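Local coordinates for protein flagellar assembly factor FliW (Geobacillus thermodenitrificans, PDB 5DMD) that probably acts as an anti-CsrA protein, binding CsrA so that it no longer represses translation of targets such as flagellin, and takes part in flagellum assembly, at residues A[77-83]-A[119-125]; A[18-22]-A[33-37]; A[58-64]-A[92-98]; A[104-110]-A[132-138]. The protein carries 1 engineered substitution. Residues are numbered along the deposited sequence.

Contact 1: A[77-83]-A[119-125]; sequences NTLEQLQ and KRLGKQV
A helix lying along a strand of an antiparallel sheet makes this contact: the end of helix 76-81 packs on strand 121-124, which pairs with strand 106-116 and also bonds Arg-21 through its backbone, and a Schellman motif closes the helix. The short axes run nearly antiparallel (155°) and approach to 9.6 Å; CA atoms pair as Thr-78 with Val-125 (7.7 Å) and Leu-82 with Leu-121 (5.8 Å). Residues 77-81 are alpha-helical, then Gln-83 turns to positive phi (55°/44°), its N bonded to Glu-80 O at 3.1 Å, while Leu-82 N keeps Thr-78 O at 3.0 Å. Opposite, Arg-120 (59°/43°) and Leu-121 form a G1 beta bulge facing Asn-116, before the chain extends through Gly-122 and Lys-123. Leu-82 (m, t) is the apolar plug, with CD2 3.8 Å from Leu-121 CB and 3.7 Å from Gly-122 C; Thr-78 CG2 meets Val-125 CG2 at 3.7 Å. Lys-123, trans at every chi, reaches the helix and donates from NZ to Thr-78 OG1 and to Gln-81 OE1, both 2.8 Å; that hydroxyl also bonds Asp-75. At the far end Lys-119 NZ donates to Gln-83 OE1 (2.8 Å), and a water links Lys-119 NZ (2.7 Å) to Gln-83 O (2.5 Å). An apolar centre flanked by lysine hydrogen bonds thus seats a Schellman-terminated helix on a bulged beta-hairpin.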
# COMPACT_ATOMS: atom_id res chain seq x y z
N ASN A 77 -5.04 -16.19 -9.35
CA ASN A 77 -4.13 -16.65 -8.29
C ASN A 77 -4.15 -15.71 -7.09
O ASN A 77 -4.15 -16.17 -5.94
CB ASN A 77 -2.72 -16.81 -8.83
CG ASN A 77 -1.82 -17.49 -7.84
OD1 ASN A 77 -2.03 -18.65 -7.49
ND2 ASN A 77 -0.82 -16.77 -7.35
N THR A 78 -4.15 -14.40 -7.33
CA THR A 78 -4.24 -13.45 -6.22
C THR A 78 -5.56 -13.59 -5.47
O THR A 78 -5.59 -13.55 -4.23
CB THR A 78 -4.06 -12.02 -6.74
OG1 THR A 78 -2.74 -11.85 -7.26
CG2 THR A 78 -4.35 -10.99 -5.65
N LEU A 79 -6.67 -13.73 -6.20
CA LEU A 79 -7.96 -13.88 -5.54
C LEU A 79 -7.97 -15.09 -4.63
O LEU A 79 -8.48 -15.04 -3.50
CB LEU A 79 -9.08 -13.96 -6.58
CG LEU A 79 -9.30 -12.70 -7.44
CD1 LEU A 79 -10.18 -13.00 -8.64
CD2 LEU A 79 -9.89 -11.58 -6.62
N GLU A 80 -7.39 -16.20 -5.09
CA GLU A 80 -7.31 -17.40 -4.27
C GLU A 80 -6.40 -17.18 -3.06
O GLU A 80 -6.77 -17.50 -1.92
CB GLU A 80 -6.85 -18.58 -5.12
CG GLU A 80 -6.89 -19.92 -4.40
CD GLU A 80 -6.39 -21.05 -5.27
OE1 GLU A 80 -6.77 -21.07 -6.46
OE2 GLU A 80 -5.62 -21.90 -4.78
N GLN A 81 -5.20 -16.63 -3.28
CA GLN A 81 -4.24 -16.46 -2.19
C GLN A 81 -4.81 -15.60 -1.07
O GLN A 81 -4.54 -15.85 0.11
CB GLN A 81 -2.96 -15.81 -2.72
CG GLN A 81 -2.04 -16.75 -3.46
CD GLN A 81 -0.98 -16.01 -4.27
OE1 GLN A 81 -1.18 -14.88 -4.69
NE2 GLN A 81 0.16 -16.67 -4.48
N LEU A 82 -5.58 -14.57 -1.43
CA LEU A 82 -6.13 -13.65 -0.46
C LEU A 82 -7.55 -13.99 -0.05
O LEU A 82 -8.17 -13.23 0.71
CB LEU A 82 -6.09 -12.23 -1.03
CG LEU A 82 -4.69 -11.69 -1.26
CD1 LEU A 82 -4.79 -10.29 -1.79
CD2 LEU A 82 -3.85 -11.69 0.02
N GLN A 83 -8.09 -15.11 -0.55
CA GLN A 83 -9.44 -15.57 -0.21
C GLN A 83 -10.51 -14.51 -0.48
O GLN A 83 -11.42 -14.30 0.33
CB GLN A 83 -9.52 -16.11 1.23
CG GLN A 83 -8.48 -17.19 1.50
CD GLN A 83 -8.75 -17.97 2.77
OE1 GLN A 83 -9.27 -17.43 3.74
NE2 GLN A 83 -8.40 -19.25 2.76
N LYS A 119 -9.78 -11.15 6.81
CA LYS A 119 -8.88 -12.29 6.90
C LYS A 119 -7.46 -11.88 7.25
O LYS A 119 -6.62 -12.76 7.50
CB LYS A 119 -8.87 -13.06 5.58
CG LYS A 119 -10.19 -13.78 5.29
CD LYS A 119 -10.61 -14.68 6.45
CE LYS A 119 -11.19 -16.02 5.99
NZ LYS A 119 -11.55 -16.02 4.54
N ARG A 120 -7.16 -10.58 7.26
CA ARG A 120 -5.84 -10.07 7.61
C ARG A 120 -4.74 -10.63 6.70
O ARG A 120 -3.67 -11.03 7.17
CB ARG A 120 -5.51 -10.33 9.09
CG ARG A 120 -6.43 -9.66 10.08
CD ARG A 120 -6.53 -8.16 9.88
NE ARG A 120 -6.81 -7.49 11.14
CZ ARG A 120 -7.97 -6.92 11.44
NH1 ARG A 120 -8.98 -6.90 10.58
NH2 ARG A 120 -8.13 -6.35 12.64
N LEU A 121 -5.01 -10.67 5.39
CA LEU A 121 -4.06 -11.17 4.41
C LEU A 121 -3.76 -10.10 3.37
O LEU A 121 -4.68 -9.44 2.87
CB LEU A 121 -4.65 -12.38 3.68
CG LEU A 121 -5.01 -13.60 4.51
CD1 LEU A 121 -5.83 -14.58 3.66
CD2 LEU A 121 -3.76 -14.28 5.05
N GLY A 122 -2.48 -9.96 3.00
CA GLY A 122 -2.08 -8.91 2.08
C GLY A 122 -1.13 -9.42 1.01
O GLY A 122 -0.45 -10.43 1.18
N LYS A 123 -1.11 -8.70 -0.11
CA LYS A 123 -0.18 -8.97 -1.20
C LYS A 123 0.09 -7.66 -1.92
O LYS A 123 -0.82 -6.84 -2.07
CB LYS A 123 -0.78 -9.98 -2.19
CG LYS A 123 0.12 -10.34 -3.38
CD LYS A 123 -0.51 -11.43 -4.23
CE LYS A 123 0.40 -11.79 -5.40
NZ LYS A 123 -0.24 -12.80 -6.31
N GLN A 124 1.33 -7.46 -2.38
CA GLN A 124 1.59 -6.43 -3.37
C GLN A 124 1.54 -7.08 -4.75
O GLN A 124 2.37 -7.94 -5.06
CB GLN A 124 2.93 -5.72 -3.16
CG GLN A 124 3.15 -4.65 -4.23
CD GLN A 124 4.27 -3.68 -3.92
OE1 GLN A 124 5.28 -4.04 -3.31
NE2 GLN A 124 4.10 -2.43 -4.34
N VAL A 125 0.58 -6.67 -5.56
CA VAL A 125 0.30 -7.28 -6.86
C VAL A 125 0.94 -6.41 -7.92
O VAL A 125 0.73 -5.19 -7.93
CB VAL A 125 -1.21 -7.38 -7.09
CG1 VAL A 125 -1.52 -7.94 -8.48
CG2 VAL A 125 -1.88 -8.20 -5.98
O HOH W 1 -12.55 -14.40 2.59

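Contact 2: A[18-22]-A[33-37]; sequences DIVRF and KQFVL
Segments 18-22 and 33-37 run antiparallel with a strong twist, their end-to-end directions 137° apart, as consecutive strands of a beta-meander joined by a long loop. Val-20 and Phe-35 are a hydrogen-bonded pair: Val-20 N to Phe-35 O is 2.8 Å and Phe-35 N to Val-20 O 3.1 Å. Arg-21 and Gln-34 form the next, non-hydrogen-bonded pair (CA-CA 4.9 Å), followed by Phe-22 N to Lys-33 O at 2.8 Å. Toward Leu-37 a water takes over, 2.7 Å from Asp-18 O and 2.9 Å from Leu-37 N. Val-20 and Phe-35 share the inner face, where Val-20 CG2 touches Leu-37 CD1 (4.0 Å); Phe-22 packs on Ile-113 and Leu-37 on Ile-115 of strand 106-116. On the other face the guanidinium of extended Arg-21 (chi1 to chi3 t) lies over the Lys-33 side chain. Both phenylalanines are m at chi1, and their rings meet T-shaped: the Phe-35 edge points at the Phe-22 face, centroids 5.2 Å apart, planes at 65°, Phe-22 CD1 to Phe-35 CD1 3.7 Å.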
# COMPACT_ATOMS: atom_id res chain seq x y z
N ASP A 18 -3.97 -6.81 15.02
CA ASP A 18 -3.64 -5.68 14.16
C ASP A 18 -2.82 -6.11 12.96
O ASP A 18 -2.74 -5.36 11.98
CB ASP A 18 -2.81 -4.65 14.93
CG ASP A 18 -3.57 -4.01 16.08
OD1 ASP A 18 -4.80 -3.79 15.95
OD2 ASP A 18 -2.93 -3.68 17.09
N ILE A 19 -2.20 -7.29 13.02
CA ILE A 19 -1.17 -7.65 12.04
C ILE A 19 -1.81 -8.16 10.76
O ILE A 19 -2.70 -9.02 10.80
CB ILE A 19 -0.20 -8.69 12.63
CG1 ILE A 19 0.52 -8.07 13.83
CG2 ILE A 19 0.79 -9.20 11.57
CD1 ILE A 19 1.48 -9.01 14.53
N VAL A 20 -1.37 -7.63 9.63
CA VAL A 20 -1.72 -8.16 8.32
C VAL A 20 -0.56 -9.03 7.86
O VAL A 20 0.58 -8.57 7.77
CB VAL A 20 -1.99 -7.04 7.30
CG1 VAL A 20 -2.38 -7.64 5.94
CG2 VAL A 20 -3.08 -6.12 7.80
N ARG A 21 -0.86 -10.29 7.56
CA ARG A 21 0.15 -11.23 7.08
C ARG A 21 0.26 -11.15 5.57
O ARG A 21 -0.75 -11.24 4.86
CB ARG A 21 -0.17 -12.66 7.50
CG ARG A 21 0.88 -13.65 6.99
CD ARG A 21 0.63 -15.08 7.45
NE ARG A 21 1.78 -15.93 7.15
CZ ARG A 21 2.95 -15.87 7.78
NH1 ARG A 21 3.14 -15.06 8.80
NH2 ARG A 21 3.95 -16.65 7.37
N PHE A 22 1.48 -10.96 5.08
CA PHE A 22 1.82 -11.02 3.66
C PHE A 22 2.59 -12.32 3.47
O PHE A 22 3.79 -12.40 3.73
CB PHE A 22 2.69 -9.80 3.31
CG PHE A 22 1.91 -8.52 3.13
CD1 PHE A 22 1.30 -7.89 4.19
CD2 PHE A 22 1.85 -7.94 1.87
CE1 PHE A 22 0.61 -6.71 4.00
CE2 PHE A 22 1.16 -6.75 1.67
CZ PHE A 22 0.54 -6.14 2.74
N LYS A 33 6.92 -10.52 6.30
CA LYS A 33 5.61 -11.13 6.19
C LYS A 33 4.58 -10.57 7.17
O LYS A 33 3.43 -11.02 7.15
CB LYS A 33 5.71 -12.65 6.35
CG LYS A 33 6.59 -13.31 5.27
CD LYS A 33 6.42 -14.82 5.28
CE LYS A 33 7.48 -15.51 4.43
NZ LYS A 33 7.43 -15.10 3.00
N GLN A 34 4.95 -9.61 8.01
CA GLN A 34 4.05 -9.07 9.02
C GLN A 34 4.11 -7.55 8.98
O GLN A 34 5.19 -6.96 9.17
CB GLN A 34 4.44 -9.56 10.42
CG GLN A 34 4.12 -11.02 10.65
CD GLN A 34 4.88 -11.58 11.83
OE1 GLN A 34 4.29 -12.09 12.77
NE2 GLN A 34 6.20 -11.49 11.77
N PHE A 35 2.96 -6.92 8.75
CA PHE A 35 2.86 -5.47 8.70
C PHE A 35 1.66 -5.00 9.51
O PHE A 35 0.68 -5.73 9.72
CB PHE A 35 2.66 -4.98 7.26
CG PHE A 35 3.89 -5.08 6.42
CD1 PHE A 35 4.20 -6.25 5.74
CD2 PHE A 35 4.74 -3.98 6.28
CE1 PHE A 35 5.36 -6.33 4.95
CE2 PHE A 35 5.89 -4.06 5.52
CZ PHE A 35 6.20 -5.23 4.85
N VAL A 36 1.74 -3.77 9.97
CA VAL A 36 0.59 -3.09 10.56
C VAL A 36 0.36 -1.82 9.76
O VAL A 36 1.29 -1.24 9.18
CB VAL A 36 0.79 -2.79 12.07
CG1 VAL A 36 2.05 -1.97 12.31
CG2 VAL A 36 -0.43 -2.12 12.67
N LEU A 37 -0.90 -1.40 9.68
CA LEU A 37 -1.29 -0.19 8.97
C LEU A 37 -1.54 0.90 10.00
O LEU A 37 -2.42 0.76 10.85
CB LEU A 37 -2.54 -0.43 8.12
CG LEU A 37 -2.39 -1.10 6.76
CD1 LEU A 37 -1.72 -2.47 6.84
CD2 LEU A 37 -3.76 -1.23 6.09
O HOH W 2 -2.99 -2.82 11.03

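Contact 3: A[58-64]-A[92-98]; sequences FVLIEPF and LYVILTV
Antiparallel strand pairing near the centre of the chain joins strands 57-61 and 90-97, inner neighbours in the main sheet. Their short axes come within 4.6 Å at 129°, a marked twist. Leu-60 and Ile-95 are a non-hydrogen-bonded pair (CA-CA 4.6 Å); Ile-61 and Val-94 are a hydrogen-bonded pair (CA-CA 5.7 Å), with Ile-61 N to Val-94 O and Val-94 N to Ile-61 O both 3.0 Å. Leu-96 N donates to Val-59 O at 2.8 Å, and a water continues the pairing between Val-59 N (2.9 Å) and Leu-96 O (2.8 Å). One face carries Leu-60 (m, p), whose CD1 lies 3.6 Å from Ile-95 CG1 and CD2 3.7 Å from Tyr-93 CB, with Phe-58 CB 4.0 Å from Ile-95 CG2. On the other, Ile-61 (p, t) packs against both Val-94 (CG1 to CG2 3.6 Å) and Leu-96 (CG2 to CD1 3.7 Å). Past Ile-61 the chain leaves the sheet; Pro-63 CB covers Val-94 CG2 (4.0 Å), and a water joins Glu-62 OE1 (2.6 Å) to Leu-92 N (3.1 Å). Strand 45-50 bonds to the outer side of 57-61 and strand 106-116 to that of 90-97, while Phe-45, Ala-107 and Leu-138 pack round Leu-96.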
# COMPACT_ATOMS: atom_id res chain seq x y z
N PHE A 58 6.22 2.20 4.44
CA PHE A 58 5.83 2.84 3.18
C PHE A 58 4.62 3.74 3.36
O PHE A 58 3.71 3.45 4.15
CB PHE A 58 5.51 1.77 2.13
CG PHE A 58 6.63 0.78 1.91
CD1 PHE A 58 6.72 -0.38 2.67
CD2 PHE A 58 7.59 1.02 0.94
CE1 PHE A 58 7.76 -1.28 2.46
CE2 PHE A 58 8.63 0.11 0.72
CZ PHE A 58 8.71 -1.03 1.48
N VAL A 59 4.60 4.84 2.61
CA VAL A 59 3.48 5.78 2.64
C VAL A 59 2.44 5.34 1.62
O VAL A 59 2.74 5.25 0.43
CB VAL A 59 3.94 7.21 2.35
CG1 VAL A 59 2.75 8.15 2.39
CG2 VAL A 59 5.01 7.64 3.35
N LEU A 60 1.21 5.10 2.09
CA LEU A 60 0.12 4.62 1.26
C LEU A 60 -0.99 5.65 1.19
O LEU A 60 -1.21 6.43 2.12
CB LEU A 60 -0.48 3.34 1.86
CG LEU A 60 0.16 1.98 1.54
CD1 LEU A 60 1.66 1.98 1.68
CD2 LEU A 60 -0.47 0.94 2.46
N ILE A 61 -1.71 5.63 0.07
CA ILE A 61 -3.00 6.30 -0.04
C ILE A 61 -4.01 5.29 -0.53
O ILE A 61 -3.67 4.30 -1.19
CB ILE A 61 -3.00 7.51 -1.01
CG1 ILE A 61 -2.53 7.10 -2.41
CG2 ILE A 61 -2.14 8.63 -0.48
CD1 ILE A 61 -2.91 8.11 -3.51
N GLU A 62 -5.27 5.54 -0.23
CA GLU A 62 -6.32 4.87 -0.95
C GLU A 62 -6.38 5.49 -2.35
O GLU A 62 -6.51 6.71 -2.47
CB GLU A 62 -7.63 5.06 -0.21
CG GLU A 62 -8.81 4.43 -0.90
CD GLU A 62 -9.07 3.05 -0.35
OE1 GLU A 62 -9.04 2.08 -1.14
OE2 GLU A 62 -9.24 2.92 0.87
N PRO A 63 -6.26 4.70 -3.41
CA PRO A 63 -6.01 5.29 -4.74
C PRO A 63 -7.12 6.19 -5.25
O PRO A 63 -6.83 7.18 -5.93
CB PRO A 63 -5.81 4.08 -5.66
CG PRO A 63 -6.29 2.90 -4.86
CD PRO A 63 -6.11 3.24 -3.43
N PHE A 64 -8.38 5.88 -4.94
CA PHE A 64 -9.48 6.61 -5.57
C PHE A 64 -9.54 8.05 -5.11
O PHE A 64 -10.15 8.89 -5.80
CB PHE A 64 -10.79 5.88 -5.30
CG PHE A 64 -10.73 4.42 -5.64
CD1 PHE A 64 -10.84 3.99 -6.95
CD2 PHE A 64 -10.54 3.46 -4.65
CE1 PHE A 64 -10.79 2.65 -7.27
CE2 PHE A 64 -10.48 2.12 -4.97
CZ PHE A 64 -10.61 1.71 -6.28
N LEU A 92 -7.81 -1.48 -1.00
CA LEU A 92 -6.75 -1.23 -1.96
C LEU A 92 -5.97 0.01 -1.56
O LEU A 92 -6.55 1.01 -1.11
CB LEU A 92 -7.33 -0.98 -3.36
CG LEU A 92 -7.94 -2.12 -4.17
CD1 LEU A 92 -8.42 -1.58 -5.51
CD2 LEU A 92 -6.96 -3.27 -4.37
N TYR A 93 -4.66 -0.03 -1.77
CA TYR A 93 -3.78 1.09 -1.49
C TYR A 93 -2.73 1.13 -2.59
O TYR A 93 -2.41 0.11 -3.19
CB TYR A 93 -3.04 0.94 -0.15
CG TYR A 93 -3.97 0.79 1.03
CD1 TYR A 93 -4.56 1.89 1.62
CD2 TYR A 93 -4.29 -0.47 1.53
CE1 TYR A 93 -5.44 1.76 2.68
CE2 TYR A 93 -5.16 -0.61 2.59
CZ TYR A 93 -5.73 0.50 3.16
OH TYR A 93 -6.59 0.34 4.23
N VAL A 94 -2.19 2.33 -2.83
CA VAL A 94 -0.99 2.45 -3.66
C VAL A 94 0.09 3.18 -2.87
O VAL A 94 -0.19 4.01 -2.01
CB VAL A 94 -1.25 3.14 -5.02
CG1 VAL A 94 -2.09 2.23 -5.93
CG2 VAL A 94 -1.92 4.49 -4.82
N ILE A 95 1.33 2.86 -3.18
CA ILE A 95 2.47 3.42 -2.46
C ILE A 95 2.96 4.69 -3.13
O ILE A 95 3.13 4.74 -4.35
CB ILE A 95 3.60 2.37 -2.34
CG1 ILE A 95 3.08 1.17 -1.56
CG2 ILE A 95 4.84 2.96 -1.65
CD1 ILE A 95 4.05 0.03 -1.48
N LEU A 96 3.22 5.70 -2.31
CA LEU A 96 3.71 6.98 -2.80
C LEU A 96 5.23 7.04 -2.81
O LEU A 96 5.91 6.47 -1.94
CB LEU A 96 3.19 8.12 -1.93
CG LEU A 96 1.68 8.26 -1.76
CD1 LEU A 96 1.37 9.57 -1.02
CD2 LEU A 96 0.96 8.21 -3.10
N THR A 97 5.76 7.76 -3.79
CA THR A 97 7.14 8.23 -3.77
C THR A 97 7.03 9.70 -3.43
O THR A 97 6.69 10.52 -4.28
CB THR A 97 7.81 7.98 -5.11
OG1 THR A 97 7.80 6.58 -5.38
CG2 THR A 97 9.26 8.45 -5.07
N VAL A 98 7.28 10.03 -2.16
CA VAL A 98 7.03 11.36 -1.62
C VAL A 98 8.12 12.32 -2.08
O VAL A 98 9.31 12.06 -1.89
CB VAL A 98 6.93 11.32 -0.09
CG1 VAL A 98 6.60 12.70 0.45
CG2 VAL A 98 5.87 10.33 0.33
O HOH W 3 6.48 5.32 0.50
O HOH W 4 -10.49 -0.07 -1.41

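Contact 4: A[104-110]-A[132-138]; sequences DTTANLQ and YKTKHRL
Arg-137 NH1 forms a salt bridge with Asp-104 OD1 at 3.0 Å, and a water ties the same NH1 (2.8 Å) to Asp-104 O (3.2 Å); the rest of the guanidinium bonds Phe-139 O and Pro-140 O. Backbone bonds follow: Leu-138 N to Thr-105 O 3.1 Å, then Ala-107 N to His-136 O 2.8 Å and His-136 N to Ala-107 O 2.9 Å. The last two mark an antiparallel hydrogen-bonded pair, beside the non-hydrogen-bonded pair Thr-106 and Arg-137 (CA-CA 4.3 Å). Strand 136-137 is thus a short addition at the edge of the main antiparallel sheet, paired with the start of 106-116. Beyond it Lys-133 O accepts from Gln-110 N (3.3 Å) and, weakly, Leu-109 N (3.2 Å). His-136 NE2 accepts from Lys-133 N at 2.9 Å, holding the imidazole with one face against Leu-109, whose CD1 sits 3.5 Å from the ring centroid in a CH-pi contact. Ala-107 CB touches Leu-138 CD1 at 3.9 Å, as does Leu-109 CB Tyr-132 CB.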
# COMPACT_ATOMS: atom_id res chain seq x y z
N ASP A 104 4.90 17.36 -5.98
CA ASP A 104 5.53 16.55 -7.01
C ASP A 104 5.47 15.06 -6.71
O ASP A 104 6.09 14.26 -7.41
CB ASP A 104 6.99 16.99 -7.21
CG ASP A 104 7.10 18.35 -7.88
OD1 ASP A 104 6.09 18.83 -8.44
OD2 ASP A 104 8.20 18.94 -7.81
N THR A 105 4.74 14.68 -5.66
CA THR A 105 4.66 13.28 -5.26
C THR A 105 3.94 12.46 -6.32
O THR A 105 3.00 12.93 -6.97
CB THR A 105 3.93 13.19 -3.92
OG1 THR A 105 4.75 13.80 -2.91
CG2 THR A 105 3.62 11.75 -3.53
N THR A 106 4.40 11.22 -6.51
CA THR A 106 3.79 10.29 -7.44
C THR A 106 3.34 9.03 -6.72
O THR A 106 3.76 8.75 -5.59
CB THR A 106 4.77 9.90 -8.56
OG1 THR A 106 5.93 9.29 -8.00
CG2 THR A 106 5.18 11.13 -9.36
N ALA A 107 2.49 8.27 -7.40
CA ALA A 107 2.05 6.96 -6.93
C ALA A 107 2.37 5.89 -7.97
O ALA A 107 2.35 6.14 -9.17
CB ALA A 107 0.53 6.97 -6.70
N ASN A 108 2.67 4.68 -7.48
CA ASN A 108 2.88 3.52 -8.36
C ASN A 108 1.54 2.81 -8.52
O ASN A 108 1.14 2.00 -7.68
CB ASN A 108 3.96 2.59 -7.81
CG ASN A 108 4.28 1.45 -8.76
OD1 ASN A 108 3.47 1.07 -9.60
ND2 ASN A 108 5.50 0.91 -8.66
N LEU A 109 0.84 3.12 -9.62
CA LEU A 109 -0.44 2.49 -9.91
C LEU A 109 -0.29 1.09 -10.50
O LEU A 109 -1.28 0.34 -10.54
CB LEU A 109 -1.27 3.39 -10.84
CG LEU A 109 -1.53 4.79 -10.31
CD1 LEU A 109 -2.47 5.52 -11.26
CD2 LEU A 109 -2.10 4.75 -8.90
N GLN A 110 0.91 0.71 -10.93
CA GLN A 110 1.13 -0.64 -11.46
C GLN A 110 1.15 -1.70 -10.37
O GLN A 110 0.88 -2.87 -10.67
CB GLN A 110 2.45 -0.70 -12.23
CG GLN A 110 2.62 -1.97 -13.06
CD GLN A 110 4.05 -2.19 -13.53
OE1 GLN A 110 4.88 -1.29 -13.49
NE2 GLN A 110 4.33 -3.40 -13.99
N TYR A 132 -1.12 1.17 -16.58
CA TYR A 132 -0.64 1.89 -15.41
C TYR A 132 0.87 1.78 -15.29
O TYR A 132 1.48 0.77 -15.65
CB TYR A 132 -1.31 1.33 -14.16
CG TYR A 132 -2.80 1.55 -14.13
CD1 TYR A 132 -3.34 2.83 -14.23
CD2 TYR A 132 -3.67 0.48 -14.00
CE1 TYR A 132 -4.70 3.03 -14.21
CE2 TYR A 132 -5.04 0.67 -13.98
CZ TYR A 132 -5.55 1.95 -14.08
OH TYR A 132 -6.91 2.15 -14.06
N LYS A 133 1.48 2.84 -14.78
CA LYS A 133 2.93 2.99 -14.68
C LYS A 133 3.36 3.11 -13.23
O LYS A 133 2.55 3.16 -12.31
CB LYS A 133 3.42 4.16 -15.52
CG LYS A 133 2.68 4.36 -16.83
CD LYS A 133 3.09 3.28 -17.83
CE LYS A 133 2.76 3.67 -19.26
NZ LYS A 133 3.99 3.64 -20.11
N THR A 134 4.68 3.16 -13.03
CA THR A 134 5.25 3.24 -11.70
C THR A 134 5.22 4.64 -11.11
O THR A 134 5.46 4.80 -9.91
CB THR A 134 6.68 2.69 -11.72
OG1 THR A 134 7.53 3.61 -12.42
CG2 THR A 134 6.71 1.35 -12.43
N LYS A 135 4.95 5.66 -11.91
CA LYS A 135 4.92 7.04 -11.43
C LYS A 135 3.75 7.75 -12.09
O LYS A 135 3.76 7.96 -13.31
CB LYS A 135 6.24 7.75 -11.72
CG LYS A 135 7.30 7.52 -10.64
CD LYS A 135 8.65 7.18 -11.24
CE LYS A 135 9.40 8.43 -11.67
NZ LYS A 135 10.85 8.17 -11.87
N HIS A 136 2.73 8.08 -11.30
CA HIS A 136 1.64 8.95 -11.72
C HIS A 136 1.58 10.09 -10.72
O HIS A 136 1.42 9.84 -9.52
CB HIS A 136 0.31 8.20 -11.70
CG HIS A 136 0.16 7.15 -12.76
ND1 HIS A 136 -0.68 7.29 -13.84
CD2 HIS A 136 0.71 5.92 -12.87
CE1 HIS A 136 -0.63 6.20 -14.59
NE2 HIS A 136 0.21 5.35 -14.02
N ARG A 137 1.70 11.33 -11.20
CA ARG A 137 1.55 12.49 -10.32
C ARG A 137 0.18 12.51 -9.65
O ARG A 137 -0.86 12.31 -10.28
CB ARG A 137 1.72 13.80 -11.10
CG ARG A 137 3.15 14.18 -11.45
CD ARG A 137 3.21 15.50 -12.24
NE ARG A 137 2.61 16.61 -11.51
CZ ARG A 137 3.26 17.39 -10.66
NH1 ARG A 137 4.54 17.19 -10.38
NH2 ARG A 137 2.62 18.39 -10.06
N LEU A 138 0.19 12.83 -8.35
CA LEU A 138 -1.05 13.03 -7.61
C LEU A 138 -1.71 14.36 -7.97
O LEU A 138 -2.91 14.52 -7.77
CB LEU A 138 -0.79 13.02 -6.10
CG LEU A 138 -0.78 11.66 -5.40
CD1 LEU A 138 0.32 10.75 -5.92
CD2 LEU A 138 -0.63 11.89 -3.90
O HOH W 5 6.47 15.21 -10.45
O HOH W 6 5.50 6.59 -7.77

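Overall arrangement
Contacts 2, 3 and 4 are strand pairings and contact 1 a helix on a strand; all reach one antiparallel sheet. The centre of contact 3 lies closest to that of the chain (about 5 Å), and its side chains are mostly apolar; the centres of contacts 1 and 4 lie about 13 Å from it, with lysine hydrogen bonds in one and a salt bridge to exposed Asp-104 in the other. Contact 2, centred about 11 Å away, adds an aromatic pair. Gly-122 N bonds Arg-21 O (2.8 Å) between contacts 1 and 2, Thr-97 N bonds Thr-106 O (2.9 Å) between 3 and 4. Strand 106-116 of contact 4 also pairs with 121-124. Contacts 2 and 4 do not touch.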